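Local coordinates for protein cellulose synthase 1 (Gluconacetobacter xylinus, PDB 4I86) that carries a C-terminal PilZ regulatory domain, a small antiparallel beta-barrel fold that probably binds cyclic di-GMP, at residues 34-47 with 74-86. Numbering follows the deposited sequence.
Sequences EDLSMGGAAVKMSW and IIRAGNGRGIFIW
Strands 40-44 and 82-86 pair antiparallel (165° between their directions) in the curled sheet of the PilZ domain, with A41 facing F84 and V43 facing G82 as hydrogen-bonded pairs. Two bonds join each pair, the shortest from G82 N to V43 O at 2.7 Å. At one end W86 lies against the turn 37-40: its NE1 donates to S37 O (2.9 Å) in the indole plane, which holds the ring's rotation, while its backbone N bonds G39 O. G40 CA lies over the indole face, 3.4 Å from the five-membered ring's centroid and 23° off the normal, a CH-pi contact. S37 OG tightens the same turn by accepting from G39 N and G40 N. Further along, M45 SD meets the F84 ring at its edge (3.5 Å to CZ), a Met-aromatic contact; CG sits between backbone N and carbonyl carbon (chi1 61°), and the bend at chi3 brings CE to I74 CD1 (3.7 Å). The same I74 methyl lies over one W47 face, offset toward its rim, another CH-pi contact. Beyond the pair, F84 packs on V20, V57 and I59 inside the barrel, whereas L36, M38 and W86 meet helix 91-105, W86 through V97.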
ATOM      1  N   GLU A  34      -8.242   2.780  -2.505  1.00 34.33           N
ATOM      2  CA  GLU A  34      -8.964   3.874  -3.145  1.00 34.75           C
ATOM      3  C   GLU A  34      -8.198   4.310  -4.391  1.00 33.13           C
ATOM      4  O   GLU A  34      -8.765   4.474  -5.474  1.00 32.14           O
ATOM      5  CB  GLU A  34      -9.119   5.039  -2.168  1.00 36.11           C
ATOM      6  CG  GLU A  34      -9.992   4.705  -0.965  1.00 38.69           C
ATOM      7  CD  GLU A  34      -9.950   5.784   0.096  1.00 43.20           C
ATOM      8  OE1 GLU A  34      -9.482   6.898  -0.220  1.00 50.62           O
ATOM      9  OE2 GLU A  34     -10.372   5.515   1.243  1.00 49.32           O
ATOM     10  N   ASP A  35      -6.891   4.476  -4.236  1.00 30.36           N
ATOM     11  CA  ASP A  35      -6.042   4.746  -5.381  1.00 29.59           C
ATOM     12  C   ASP A  35      -4.667   4.158  -5.130  1.00 31.37           C
ATOM     13  O   ASP A  35      -4.275   3.934  -3.980  1.00 31.36           O
ATOM     14  CB  ASP A  35      -5.916   6.242  -5.614  1.00 31.70           C
ATOM     15  CG  ASP A  35      -5.095   6.918  -4.538  1.00 36.27           C
ATOM     16  OD1 ASP A  35      -5.707   7.456  -3.598  1.00 35.95           O
ATOM     17  OD2 ASP A  35      -3.844   6.896  -4.616  1.00 40.63           O
ATOM     18  N   LEU A  36      -3.944   3.901  -6.210  1.00 28.79           N
ATOM     19  CA  LEU A  36      -2.584   3.397  -6.126  1.00 27.06           C
ATOM     20  C   LEU A  36      -1.759   4.274  -7.040  1.00 26.12           C
ATOM     21  O   LEU A  36      -2.258   4.758  -8.041  1.00 26.82           O
ATOM     22  CB  LEU A  36      -2.517   1.938  -6.594  1.00 27.46           C
ATOM     23  CG  LEU A  36      -3.219   0.961  -5.645  1.00 28.45           C
ATOM     24  CD1 LEU A  36      -3.436  -0.379  -6.288  1.00 34.28           C
ATOM     25  CD2 LEU A  36      -2.403   0.785  -4.395  1.00 25.07           C
ATOM     26  N   SER A  37      -0.502   4.497  -6.680  1.00 24.38           N
ATOM     27  CA  SER A  37       0.410   5.227  -7.546  1.00 26.81           C
ATOM     28  C   SER A  37       1.791   4.609  -7.421  1.00 25.72           C
ATOM     29  O   SER A  37       2.014   3.718  -6.583  1.00 22.55           O
ATOM     30  CB  SER A  37       0.468   6.703  -7.138  1.00 27.90           C
ATOM     31  OG  SER A  37       0.825   6.800  -5.772  1.00 26.69           O
ATOM     32  N   MET A  38       2.722   5.084  -8.240  1.00 24.46           N
ATOM     33  CA  MET A  38       4.118   4.704  -8.081  1.00 26.59           C
ATOM     34  C   MET A  38       4.669   5.167  -6.720  1.00 25.77           C
ATOM     35  O   MET A  38       5.678   4.652  -6.246  1.00 24.14           O
ATOM     36  CB  MET A  38       4.962   5.268  -9.229  1.00 30.59           C
ATOM     37  CG  MET A  38       4.778   4.538 -10.560  1.00 25.90           C
ATOM     38  SD  MET A  38       4.992   2.744 -10.484  1.00 23.97           S
ATOM     39  CE  MET A  38       6.646   2.585  -9.774  1.00 23.34           C
ATOM     40  N   GLY A  39       4.004   6.132  -6.089  1.00 23.41           N
ATOM     41  CA  GLY A  39       4.469   6.651  -4.810  1.00 27.38           C
ATOM     42  C   GLY A  39       3.943   5.870  -3.604  1.00 22.81           C
ATOM     43  O   GLY A  39       4.646   5.673  -2.610  1.00 20.22           O
ATOM     44  N   GLY A  40       2.698   5.429  -3.692  1.00 21.82           N
ATOM     45  CA  GLY A  40       2.074   4.708  -2.599  1.00 21.15           C
ATOM     46  C   GLY A  40       0.624   4.335  -2.814  1.00 24.61           C
ATOM     47  O   GLY A  40       0.181   4.060  -3.945  1.00 22.97           O
ATOM     48  N   ALA A  41      -0.118   4.299  -1.710  1.00 23.58           N
ATOM     49  CA  ALA A  41      -1.504   3.841  -1.741  1.00 28.40           C
ATOM     50  C   ALA A  41      -2.399   4.679  -0.845  1.00 24.87           C
ATOM     51  O   ALA A  41      -1.954   5.209   0.168  1.00 27.82           O
ATOM     52  CB  ALA A  41      -1.580   2.377  -1.323  1.00 27.48           C
ATOM     53  N   ALA A  42      -3.666   4.795  -1.221  1.00 28.99           N
ATOM     54  CA  ALA A  42      -4.681   5.296  -0.296  1.00 34.03           C
ATOM     55  C   ALA A  42      -5.674   4.170  -0.079  1.00 27.95           C
ATOM     56  O   ALA A  42      -6.201   3.613  -1.043  1.00 27.33           O
ATOM     57  CB  ALA A  42      -5.382   6.540  -0.856  1.00 30.61           C
ATOM     58  N   VAL A  43      -5.922   3.830   1.182  1.00 30.59           N
ATOM     59  CA  VAL A  43      -6.759   2.669   1.491  1.00 31.93           C
ATOM     60  C   VAL A  43      -7.931   2.982   2.427  1.00 35.98           C
ATOM     61  O   VAL A  43      -7.762   3.654   3.453  1.00 30.77           O
ATOM     62  CB  VAL A  43      -5.934   1.541   2.142  1.00 31.76           C
ATOM     63  CG1 VAL A  43      -6.792   0.274   2.316  1.00 29.70           C
ATOM     64  CG2 VAL A  43      -4.668   1.243   1.321  1.00 24.47           C
ATOM     65  N   LYS A  44      -9.119   2.486   2.081  1.00 33.83           N
ATOM     66  CA  LYS A  44     -10.248   2.568   3.013  1.00 37.81           C
ATOM     67  C   LYS A  44     -10.042   1.535   4.117  1.00 40.92           C
ATOM     68  O   LYS A  44     -10.111   0.323   3.883  1.00 37.02           O
ATOM     69  CB  LYS A  44     -11.583   2.334   2.310  1.00 40.70           C
ATOM     70  CG  LYS A  44     -12.804   2.666   3.178  1.00 48.15           C
ATOM     71  CD  LYS A  44     -14.107   2.443   2.397  1.00 48.34           C
ATOM     72  CE  LYS A  44     -15.277   2.123   3.323  1.00 48.06           C
ATOM     73  NZ  LYS A  44     -16.484   1.681   2.553  1.00 54.31           N
ATOM     74  N   MET A  45      -9.773   2.016   5.325  1.00 37.90           N
ATOM     75  CA  MET A  45      -9.390   1.133   6.409  1.00 39.36           C
ATOM     76  C   MET A  45      -9.399   1.881   7.733  1.00 44.62           C
ATOM     77  O   MET A  45      -9.392   3.113   7.752  1.00 47.79           O
ATOM     78  CB  MET A  45      -7.984   0.576   6.151  1.00 36.93           C
ATOM     79  CG  MET A  45      -6.907   1.650   6.065  1.00 34.28           C
ATOM     80  SD  MET A  45      -5.236   0.968   6.120  1.00 35.52           S
ATOM     81  CE  MET A  45      -4.758   1.339   7.805  1.00 36.40           C
ATOM     82  N   SER A  46      -9.393   1.134   8.834  1.00 43.68           N
ATOM     83  CA  SER A  46      -9.340   1.731  10.165  1.00 48.96           C
ATOM     84  C   SER A  46      -8.143   1.218  10.960  1.00 47.79           C
ATOM     85  O   SER A  46      -8.105   0.051  11.359  1.00 56.25           O
ATOM     86  CB  SER A  46     -10.647   1.474  10.926  1.00 54.31           C
ATOM     87  OG  SER A  46     -11.773   1.889  10.158  1.00 56.54           O
ATOM     88  N   TRP A  47      -7.173   2.104  11.181  1.00 47.54           N
ATOM     89  CA  TRP A  47      -5.953   1.801  11.935  1.00 46.90           C
ATOM     90  C   TRP A  47      -6.186   2.024  13.435  1.00 52.19           C
ATOM     91  O   TRP A  47      -6.576   3.121  13.848  1.00 50.94           O
ATOM     92  CB  TRP A  47      -4.809   2.689  11.426  1.00 44.46           C
ATOM     93  CG  TRP A  47      -3.412   2.266  11.819  1.00 41.82           C
ATOM     94  CD1 TRP A  47      -2.573   2.912  12.680  1.00 42.31           C
ATOM     95  CD2 TRP A  47      -2.690   1.115  11.343  1.00 37.64           C
ATOM     96  NE1 TRP A  47      -1.379   2.231  12.780  1.00 40.69           N
ATOM     97  CE2 TRP A  47      -1.423   1.130  11.966  1.00 37.94           C
ATOM     98  CE3 TRP A  47      -2.992   0.079  10.451  1.00 37.74           C
ATOM     99  CZ2 TRP A  47      -0.459   0.146  11.724  1.00 35.42           C
ATOM    100  CZ3 TRP A  47      -2.036  -0.898  10.216  1.00 33.04           C
ATOM    101  CH2 TRP A  47      -0.786  -0.855  10.847  1.00 32.31           C
ATOM    102  N   ILE A  74       3.054   3.450   6.700  1.00 26.19           N
ATOM    103  CA  ILE A  74       1.821   4.212   6.867  1.00 26.51           C
ATOM    104  C   ILE A  74       2.217   5.607   7.355  1.00 33.70           C
ATOM    105  O   ILE A  74       3.047   5.748   8.257  1.00 30.71           O
ATOM    106  CB  ILE A  74       0.766   3.530   7.808  1.00 31.81           C
ATOM    107  CG1 ILE A  74      -0.551   4.327   7.788  1.00 33.61           C
ATOM    108  CG2 ILE A  74       1.300   3.383   9.230  1.00 30.34           C
ATOM    109  CD1 ILE A  74      -1.774   3.547   8.238  1.00 35.27           C
ATOM    110  N   ILE A  75       1.667   6.642   6.727  1.00 34.45           N
ATOM    111  CA  ILE A  75       2.084   7.998   7.069  1.00 35.88           C
ATOM    112  C   ILE A  75       0.947   8.820   7.680  1.00 37.17           C
ATOM    113  O   ILE A  75       1.193   9.776   8.413  1.00 41.34           O
ATOM    114  CB  ILE A  75       2.712   8.744   5.851  1.00 35.98           C
ATOM    115  CG1 ILE A  75       1.727   8.826   4.686  1.00 33.18           C
ATOM    116  CG2 ILE A  75       4.019   8.063   5.411  1.00 34.03           C
ATOM    117  CD1 ILE A  75       2.123   9.844   3.606  1.00 33.50           C
ATOM    118  N   ARG A  76      -0.291   8.449   7.371  1.00 38.17           N
ATOM    119  CA  ARG A  76      -1.454   9.075   7.996  1.00 41.26           C
ATOM    120  C   ARG A  76      -2.592   8.078   8.139  1.00 42.50           C
ATOM    121  O   ARG A  76      -2.739   7.168   7.320  1.00 39.44           O
ATOM    122  CB  ARG A  76      -1.941  10.279   7.183  1.00 40.85           C
ATOM    123  CG  ARG A  76      -2.893  11.197   7.944  1.00 45.91           C
ATOM    124  CD  ARG A  76      -3.906  11.847   7.009  1.00 52.22           C
ATOM    125  NE  ARG A  76      -4.996  10.933   6.657  1.00 58.74           N
ATOM    126  CZ  ARG A  76      -6.282  11.152   6.929  1.00 60.64           C
ATOM    127  NH1 ARG A  76      -6.654  12.267   7.549  1.00 62.53           N
ATOM    128  NH2 ARG A  76      -7.198  10.256   6.573  1.00 54.27           N
ATOM    129  N   ALA A  77      -3.400   8.265   9.182  1.00 45.14           N
ATOM    130  CA  ALA A  77      -4.591   7.452   9.409  1.00 50.41           C
ATOM    131  C   ALA A  77      -5.726   8.328   9.941  1.00 51.56           C
ATOM    132  O   ALA A  77      -5.580   8.975  10.977  1.00 49.41           O
ATOM    133  CB  ALA A  77      -4.279   6.324  10.391  1.00 48.97           C
ATOM    134  N   GLY A  78      -6.852   8.352   9.233  1.00 54.14           N
ATOM    135  CA  GLY A  78      -7.952   9.221   9.612  1.00 57.67           C
ATOM    136  C   GLY A  78      -9.318   8.563   9.638  1.00 57.55           C
ATOM    137  O   GLY A  78     -10.317   9.189   9.271  1.00 55.76           O
ATOM    138  N   ASN A  79      -9.363   7.314  10.099  1.00 62.00           N
ATOM    139  CA  ASN A  79     -10.579   6.490  10.076  1.00 59.08           C
ATOM    140  C   ASN A  79     -11.280   6.544   8.719  1.00 59.93           C
ATOM    141  O   ASN A  79     -11.639   7.620   8.219  1.00 61.68           O
ATOM    142  CB  ASN A  79     -11.544   6.855  11.215  1.00 66.03           C
ATOM    143  CG  ASN A  79     -12.772   5.955  11.257  1.00 66.81           C
ATOM    144  OD1 ASN A  79     -13.786   6.242  10.613  1.00 68.90           O
ATOM    145  ND2 ASN A  79     -12.690   4.866  12.026  1.00 64.56           N
ATOM    146  N   GLY A  80     -11.471   5.370   8.125  1.00 59.08           N
ATOM    147  CA  GLY A  80     -11.962   5.277   6.767  1.00 55.23           C
ATOM    148  C   GLY A  80     -10.816   5.429   5.785  1.00 50.29           C
ATOM    149  O   GLY A  80     -10.962   5.102   4.609  1.00 48.29           O
ATOM    150  N   ARG A  81      -9.671   5.920   6.259  1.00 43.78           N
ATOM    151  CA  ARG A  81      -8.566   6.195   5.347  1.00 46.64           C
ATOM    152  C   ARG A  81      -7.171   5.986   5.940  1.00 42.44           C
ATOM    153  O   ARG A  81      -6.839   6.534   6.986  1.00 42.88           O
ATOM    154  CB  ARG A  81      -8.696   7.616   4.774  1.00 50.70           C
ATOM    155  CG  ARG A  81      -7.536   8.057   3.898  1.00 48.48           C
ATOM    156  CD  ARG A  81      -7.956   8.288   2.457  1.00 51.73           C
ATOM    157  NE  ARG A  81      -7.694   9.667   2.041  1.00 57.32           N
ATOM    158  CZ  ARG A  81      -8.626  10.493   1.578  1.00 58.73           C
ATOM    159  NH1 ARG A  81      -9.877  10.066   1.455  1.00 57.39           N
ATOM    160  NH2 ARG A  81      -8.310  11.735   1.232  1.00 61.61           N
ATOM    161  N   GLY A  82      -6.363   5.182   5.251  1.00 38.60           N
ATOM    162  CA  GLY A  82      -4.949   5.047   5.563  1.00 35.20           C
ATOM    163  C   GLY A  82      -4.134   5.454   4.342  1.00 31.05           C
ATOM    164  O   GLY A  82      -4.451   5.047   3.215  1.00 27.22           O
ATOM    165  N   ILE A  83      -3.103   6.275   4.551  1.00 32.88           N
ATOM    166  CA  ILE A  83      -2.237   6.711   3.448  1.00 32.08           C
ATOM    167  C   ILE A  83      -0.850   6.107   3.596  1.00 28.81           C
ATOM    168  O   ILE A  83      -0.237   6.179   4.670  1.00 31.19           O
ATOM    169  CB  ILE A  83      -2.084   8.251   3.369  1.00 37.07           C
ATOM    170  CG1 ILE A  83      -3.456   8.941   3.337  1.00 37.14           C
ATOM    171  CG2 ILE A  83      -1.203   8.634   2.161  1.00 32.82           C
ATOM    172  CD1 ILE A  83      -4.331   8.555   2.154  1.00 38.15           C
ATOM    173  N   PHE A  84      -0.338   5.540   2.506  1.00 26.22           N
ATOM    174  CA  PHE A  84       0.952   4.852   2.561  1.00 25.60           C
ATOM    175  C   PHE A  84       1.907   5.348   1.480  1.00 25.49           C
ATOM    176  O   PHE A  84       1.482   5.852   0.447  1.00 23.67           O
ATOM    177  CB  PHE A  84       0.751   3.340   2.375  1.00 27.35           C
ATOM    178  CG  PHE A  84      -0.195   2.715   3.370  1.00 26.75           C
ATOM    179  CD1 PHE A  84       0.291   2.011   4.457  1.00 26.01           C
ATOM    180  CD2 PHE A  84      -1.571   2.826   3.209  1.00 27.55           C
ATOM    181  CE1 PHE A  84      -0.573   1.435   5.376  1.00 25.66           C
ATOM    182  CE2 PHE A  84      -2.440   2.249   4.128  1.00 27.24           C
ATOM    183  CZ  PHE A  84      -1.938   1.557   5.208  1.00 26.91           C
ATOM    184  N   ILE A  85       3.201   5.197   1.743  1.00 22.98           N
ATOM    185  CA  ILE A  85       4.218   5.316   0.712  1.00 24.18           C
ATOM    186  C   ILE A  85       4.964   3.987   0.607  1.00 21.08           C
ATOM    187  O   ILE A  85       5.284   3.378   1.620  1.00 22.16           O
ATOM    188  CB  ILE A  85       5.229   6.445   1.026  1.00 27.12           C
ATOM    189  CG1 ILE A  85       5.836   6.241   2.417  1.00 24.63           C
ATOM    190  CG2 ILE A  85       4.555   7.807   0.924  1.00 25.05           C
ATOM    191  CD1 ILE A  85       6.953   7.217   2.748  1.00 24.52           C
ATOM    192  N   TRP A  86       5.220   3.528  -0.612  1.00 19.61           N
ATOM    193  CA  TRP A  86       5.980   2.293  -0.809  1.00 20.69           C
ATOM    194  C   TRP A  86       7.394   2.445  -0.288  1.00 22.65           C
ATOM    195  O   TRP A  86       7.963   3.530  -0.341  1.00 26.25           O
ATOM    196  CB  TRP A  86       6.036   1.937  -2.293  1.00 20.56           C
ATOM    197  CG  TRP A  86       4.679   1.859  -2.942  1.00 20.34           C
ATOM    198  CD1 TRP A  86       4.240   2.572  -4.016  1.00 19.65           C
ATOM    199  CD2 TRP A  86       3.587   1.036  -2.527  1.00 19.09           C
ATOM    200  NE1 TRP A  86       2.941   2.230  -4.313  1.00 21.23           N
ATOM    201  CE2 TRP A  86       2.519   1.287  -3.409  1.00 20.18           C
ATOM    202  CE3 TRP A  86       3.414   0.095  -1.501  1.00 19.49           C
ATOM    203  CZ2 TRP A  86       1.299   0.630  -3.300  1.00 19.57           C
ATOM    204  CZ3 TRP A  86       2.207  -0.549  -1.392  1.00 18.54           C
ATOM    205  CH2 TRP A  86       1.158  -0.279  -2.285  1.00 20.20           C
TER
HETATM  206  O   HOH W   1       7.339   5.598  -2.207  1.00 29.70           O